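Local coordinates for glycerol-3-phosphate dehydrogenase [NAD(+)] 1 (Saccharomyces cerevisiae, PDB 4FGW), which interconverts dihydroxyacetone phosphate and sn-glycerol 3-phosphate with NAD(H), driving the glycerol production that protects yeast from hyperosmotic stress, at residues A[240-252]-A[265-279]. Numbering follows the deposited sequence.
Sequences ICGALKNVVALGC and SAAIQRVGLGEIIRF
Ile276 is the knob that fills a hole formed by Ile240, Cys241, Leu244 and Val248, its two branches dividing these neighbours between them. Ile276 CG2 rests on Cys241 SG at 3.7 Å and faces Ile240 CD1, Ile276 CG1 lies against Leu244 CB, and Ile276 CD1 reaches on to Val248 CG2, 4.1 Å away. With chi1 at -65° and chi2 extended, CG1 and CD1 run in across the opposing helix while CG2, anti to the backbone N, turns to Cys241. Replacing this branched residue by alanine would probably open a gap beside Cys241 SG, Leu244 CB and Val248 CG2. Val248, one turn on from Leu244, is the reciprocal knob, set among Ile268, Gln269, Gly272 and Ile276: Val248 CG2 lies 3.6 Å from Gly272 CA, and glycine suits that place because a side chain would collide with Val248 CG1. Beyond Ile276, Leu244 crosses Phe279 at about a right angle, the broad ring covering Leu244 CD1, 3.7 Å from Phe279 CG; at the other end Cys252 SG touches both Ile268 CG2 and Gln269 CG. The segments' N-to-C directions differ by 154°, nearly antiparallel, their axes 8.8 Å apart at closest. Tyr292 and Phe363 cover the seam further, while Arg270 forms a salt bridge with Glu195 of the second subunit. Lys245, the probable proton acceptor, leads its amine away to Asn246 OD1 and Thr305. This is an antiparallel helical hairpin of the all-helical C-terminal domain, carrying the lysine that is probably catalytic.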
# COMPACT_ATOMS: atom_id res chain seq x y z
N ILE A 240 -6.13 -8.39 -13.09
CA ILE A 240 -6.30 -9.30 -11.95
C ILE A 240 -6.46 -8.59 -10.61
O ILE A 240 -7.22 -9.05 -9.76
CB ILE A 240 -5.34 -10.51 -11.95
CG1 ILE A 240 -3.91 -10.12 -11.59
CG2 ILE A 240 -5.41 -11.32 -13.27
CD1 ILE A 240 -3.44 -10.86 -10.47
N CYS A 241 -5.79 -7.42 -10.46
CA CYS A 241 -5.85 -6.55 -9.28
C CYS A 241 -7.28 -6.10 -9.01
O CYS A 241 -7.72 -6.17 -7.86
CB CYS A 241 -4.93 -5.35 -9.47
SG CYS A 241 -3.16 -5.76 -9.52
N GLY A 242 -8.00 -5.66 -10.05
CA GLY A 242 -9.38 -5.17 -10.00
C GLY A 242 -10.40 -6.13 -9.42
O GLY A 242 -11.45 -5.69 -8.92
N ALA A 243 -10.12 -7.44 -9.49
CA ALA A 243 -10.96 -8.48 -8.93
C ALA A 243 -10.44 -8.91 -7.56
O ALA A 243 -11.20 -8.87 -6.59
CB ALA A 243 -11.03 -9.67 -9.87
N LEU A 244 -9.15 -9.30 -7.47
CA LEU A 244 -8.48 -9.83 -6.26
C LEU A 244 -8.42 -8.92 -5.04
O LEU A 244 -8.47 -9.43 -3.91
CB LEU A 244 -7.11 -10.45 -6.59
CG LEU A 244 -7.10 -11.59 -7.62
CD1 LEU A 244 -5.73 -12.21 -7.74
CD2 LEU A 244 -8.13 -12.67 -7.30
N LYS A 245 -8.38 -7.59 -5.25
CA LYS A 245 -8.35 -6.58 -4.18
C LYS A 245 -9.54 -6.71 -3.23
O LYS A 245 -9.40 -6.44 -2.03
CB LYS A 245 -8.26 -5.14 -4.76
CG LYS A 245 -9.50 -4.71 -5.56
CD LYS A 245 -9.38 -3.34 -6.17
CE LYS A 245 -10.68 -2.93 -6.83
NZ LYS A 245 -11.73 -2.62 -5.83
N ASN A 246 -10.70 -7.14 -3.75
CA ASN A 246 -11.92 -7.28 -2.96
C ASN A 246 -11.89 -8.47 -2.02
O ASN A 246 -12.53 -8.41 -0.97
CB ASN A 246 -13.15 -7.25 -3.85
CG ASN A 246 -13.22 -6.03 -4.73
OD1 ASN A 246 -12.68 -4.97 -4.42
ND2 ASN A 246 -13.83 -6.18 -5.88
N VAL A 247 -11.12 -9.51 -2.35
CA VAL A 247 -10.92 -10.69 -1.50
C VAL A 247 -10.05 -10.23 -0.31
O VAL A 247 -10.37 -10.54 0.84
CB VAL A 247 -10.30 -11.89 -2.26
CG1 VAL A 247 -9.99 -13.05 -1.32
CG2 VAL A 247 -11.21 -12.35 -3.39
N VAL A 248 -8.99 -9.44 -0.62
CA VAL A 248 -8.09 -8.87 0.38
C VAL A 248 -8.85 -7.88 1.30
O VAL A 248 -8.68 -7.93 2.52
CB VAL A 248 -6.84 -8.21 -0.29
CG1 VAL A 248 -5.85 -7.72 0.77
CG2 VAL A 248 -6.16 -9.18 -1.25
N ALA A 249 -9.71 -7.01 0.72
CA ALA A 249 -10.51 -6.03 1.46
C ALA A 249 -11.40 -6.71 2.52
O ALA A 249 -11.63 -6.13 3.59
CB ALA A 249 -11.37 -5.21 0.51
N LEU A 250 -11.85 -7.95 2.24
CA LEU A 250 -12.65 -8.74 3.18
C LEU A 250 -11.80 -9.12 4.40
O LEU A 250 -12.25 -8.92 5.53
CB LEU A 250 -13.27 -9.99 2.53
CG LEU A 250 -14.41 -9.76 1.51
CD1 LEU A 250 -14.71 -11.02 0.75
CD2 LEU A 250 -15.69 -9.28 2.20
N GLY A 251 -10.56 -9.58 4.16
CA GLY A 251 -9.60 -9.92 5.20
C GLY A 251 -9.26 -8.74 6.10
O GLY A 251 -9.07 -8.93 7.30
N CYS A 252 -9.22 -7.51 5.52
CA CYS A 252 -8.96 -6.25 6.25
C CYS A 252 -10.13 -5.90 7.16
O CYS A 252 -9.90 -5.49 8.30
CB CYS A 252 -8.66 -5.10 5.28
SG CYS A 252 -7.13 -5.30 4.36
N SER A 265 -4.50 -4.48 9.70
CA SER A 265 -5.08 -4.24 8.38
C SER A 265 -3.98 -4.11 7.32
O SER A 265 -4.05 -4.77 6.29
CB SER A 265 -5.95 -2.98 8.41
OG SER A 265 -6.61 -2.80 7.17
N ALA A 266 -2.94 -3.28 7.60
CA ALA A 266 -1.77 -3.06 6.74
C ALA A 266 -1.04 -4.38 6.46
O ALA A 266 -0.57 -4.58 5.33
CB ALA A 266 -0.83 -2.07 7.39
N ALA A 267 -0.98 -5.30 7.46
CA ALA A 267 -0.38 -6.63 7.34
C ALA A 267 -1.14 -7.50 6.32
O ALA A 267 -0.49 -8.14 5.50
CB ALA A 267 -0.34 -7.32 8.70
N ILE A 268 -2.50 -7.47 6.34
CA ILE A 268 -3.35 -8.20 5.38
C ILE A 268 -3.18 -7.63 3.98
O ILE A 268 -3.15 -8.41 3.02
CB ILE A 268 -4.84 -8.38 5.84
CG1 ILE A 268 -4.93 -9.50 6.88
CG2 ILE A 268 -5.79 -8.73 4.67
CD1 ILE A 268 -5.09 -9.04 8.13
N GLN A 269 -3.04 -6.30 3.86
CA GLN A 269 -2.79 -5.63 2.58
C GLN A 269 -1.45 -6.07 2.00
O GLN A 269 -1.37 -6.33 0.80
CB GLN A 269 -2.86 -4.11 2.73
CG GLN A 269 -4.29 -3.62 2.84
CD GLN A 269 -4.41 -2.17 3.20
OE1 GLN A 269 -4.80 -1.82 4.32
NE2 GLN A 269 -4.14 -1.29 2.26
N ARG A 270 -0.42 -6.21 2.85
CA ARG A 270 0.91 -6.66 2.45
C ARG A 270 0.86 -8.11 1.97
O ARG A 270 1.40 -8.43 0.91
CB ARG A 270 1.90 -6.51 3.61
CG ARG A 270 3.33 -6.92 3.24
CD ARG A 270 4.15 -7.23 4.47
NE ARG A 270 3.72 -8.43 5.18
CZ ARG A 270 4.12 -9.66 4.89
NH1 ARG A 270 4.94 -9.88 3.87
NH2 ARG A 270 3.71 -10.69 5.61
N VAL A 271 0.20 -8.98 2.76
CA VAL A 271 0.05 -10.40 2.43
C VAL A 271 -0.78 -10.53 1.14
O VAL A 271 -0.40 -11.28 0.24
CB VAL A 271 -0.51 -11.22 3.64
CG1 VAL A 271 -0.93 -12.63 3.22
CG2 VAL A 271 0.51 -11.28 4.77
N GLY A 272 -1.86 -9.76 1.06
CA GLY A 272 -2.77 -9.69 -0.08
C GLY A 272 -2.08 -9.28 -1.36
O GLY A 272 -2.22 -9.97 -2.37
N LEU A 273 -1.29 -8.18 -1.32
CA LEU A 273 -0.49 -7.73 -2.46
C LEU A 273 0.42 -8.85 -2.97
O LEU A 273 0.47 -9.09 -4.18
CB LEU A 273 0.33 -6.46 -2.14
CG LEU A 273 1.11 -5.82 -3.32
CD1 LEU A 273 0.17 -5.31 -4.43
CD2 LEU A 273 2.03 -4.73 -2.83
N GLY A 274 1.07 -9.57 -2.05
CA GLY A 274 1.94 -10.70 -2.37
C GLY A 274 1.19 -11.81 -3.08
O GLY A 274 1.70 -12.39 -4.04
N GLU A 275 -0.06 -12.08 -2.65
CA GLU A 275 -0.91 -13.10 -3.24
C GLU A 275 -1.45 -12.72 -4.62
O GLU A 275 -1.59 -13.59 -5.47
CB GLU A 275 -2.00 -13.56 -2.27
CG GLU A 275 -1.44 -14.50 -1.22
CD GLU A 275 -2.41 -15.18 -0.29
OE1 GLU A 275 -1.98 -15.59 0.81
OE2 GLU A 275 -3.60 -15.32 -0.66
N ILE A 276 -1.68 -11.42 -4.86
CA ILE A 276 -2.11 -10.86 -6.15
C ILE A 276 -0.95 -11.02 -7.15
O ILE A 276 -1.18 -11.46 -8.27
CB ILE A 276 -2.61 -9.39 -6.00
CG1 ILE A 276 -3.89 -9.33 -5.12
CG2 ILE A 276 -2.87 -8.76 -7.39
CD1 ILE A 276 -4.40 -7.91 -4.70
N ILE A 277 0.29 -10.69 -6.73
CA ILE A 277 1.50 -10.84 -7.56
C ILE A 277 1.68 -12.31 -7.96
O ILE A 277 1.85 -12.61 -9.14
CB ILE A 277 2.76 -10.26 -6.85
CG1 ILE A 277 2.64 -8.73 -6.66
CG2 ILE A 277 4.06 -10.64 -7.59
CD1 ILE A 277 3.47 -8.13 -5.54
N ARG A 278 1.62 -13.20 -6.95
CA ARG A 278 1.79 -14.64 -7.09
C ARG A 278 0.75 -15.23 -8.05
O ARG A 278 1.12 -16.04 -8.89
CB ARG A 278 1.73 -15.31 -5.71
CG ARG A 278 2.10 -16.80 -5.69
CD ARG A 278 2.03 -17.38 -4.28
NE ARG A 278 2.91 -16.66 -3.35
CZ ARG A 278 2.59 -16.32 -2.11
NH1 ARG A 278 1.40 -16.65 -1.62
NH2 ARG A 278 3.45 -15.67 -1.35
N PHE A 279 -0.52 -14.79 -7.93
CA PHE A 279 -1.62 -15.23 -8.79
C PHE A 279 -1.39 -14.80 -10.23
O PHE A 279 -1.57 -15.62 -11.15
CB PHE A 279 -2.98 -14.71 -8.27
CG PHE A 279 -4.18 -15.35 -8.93
CD1 PHE A 279 -4.84 -16.41 -8.32
CD2 PHE A 279 -4.65 -14.89 -10.15
CE1 PHE A 279 -5.94 -17.02 -8.94
CE2 PHE A 279 -5.75 -15.50 -10.77
CZ PHE A 279 -6.39 -16.55 -10.15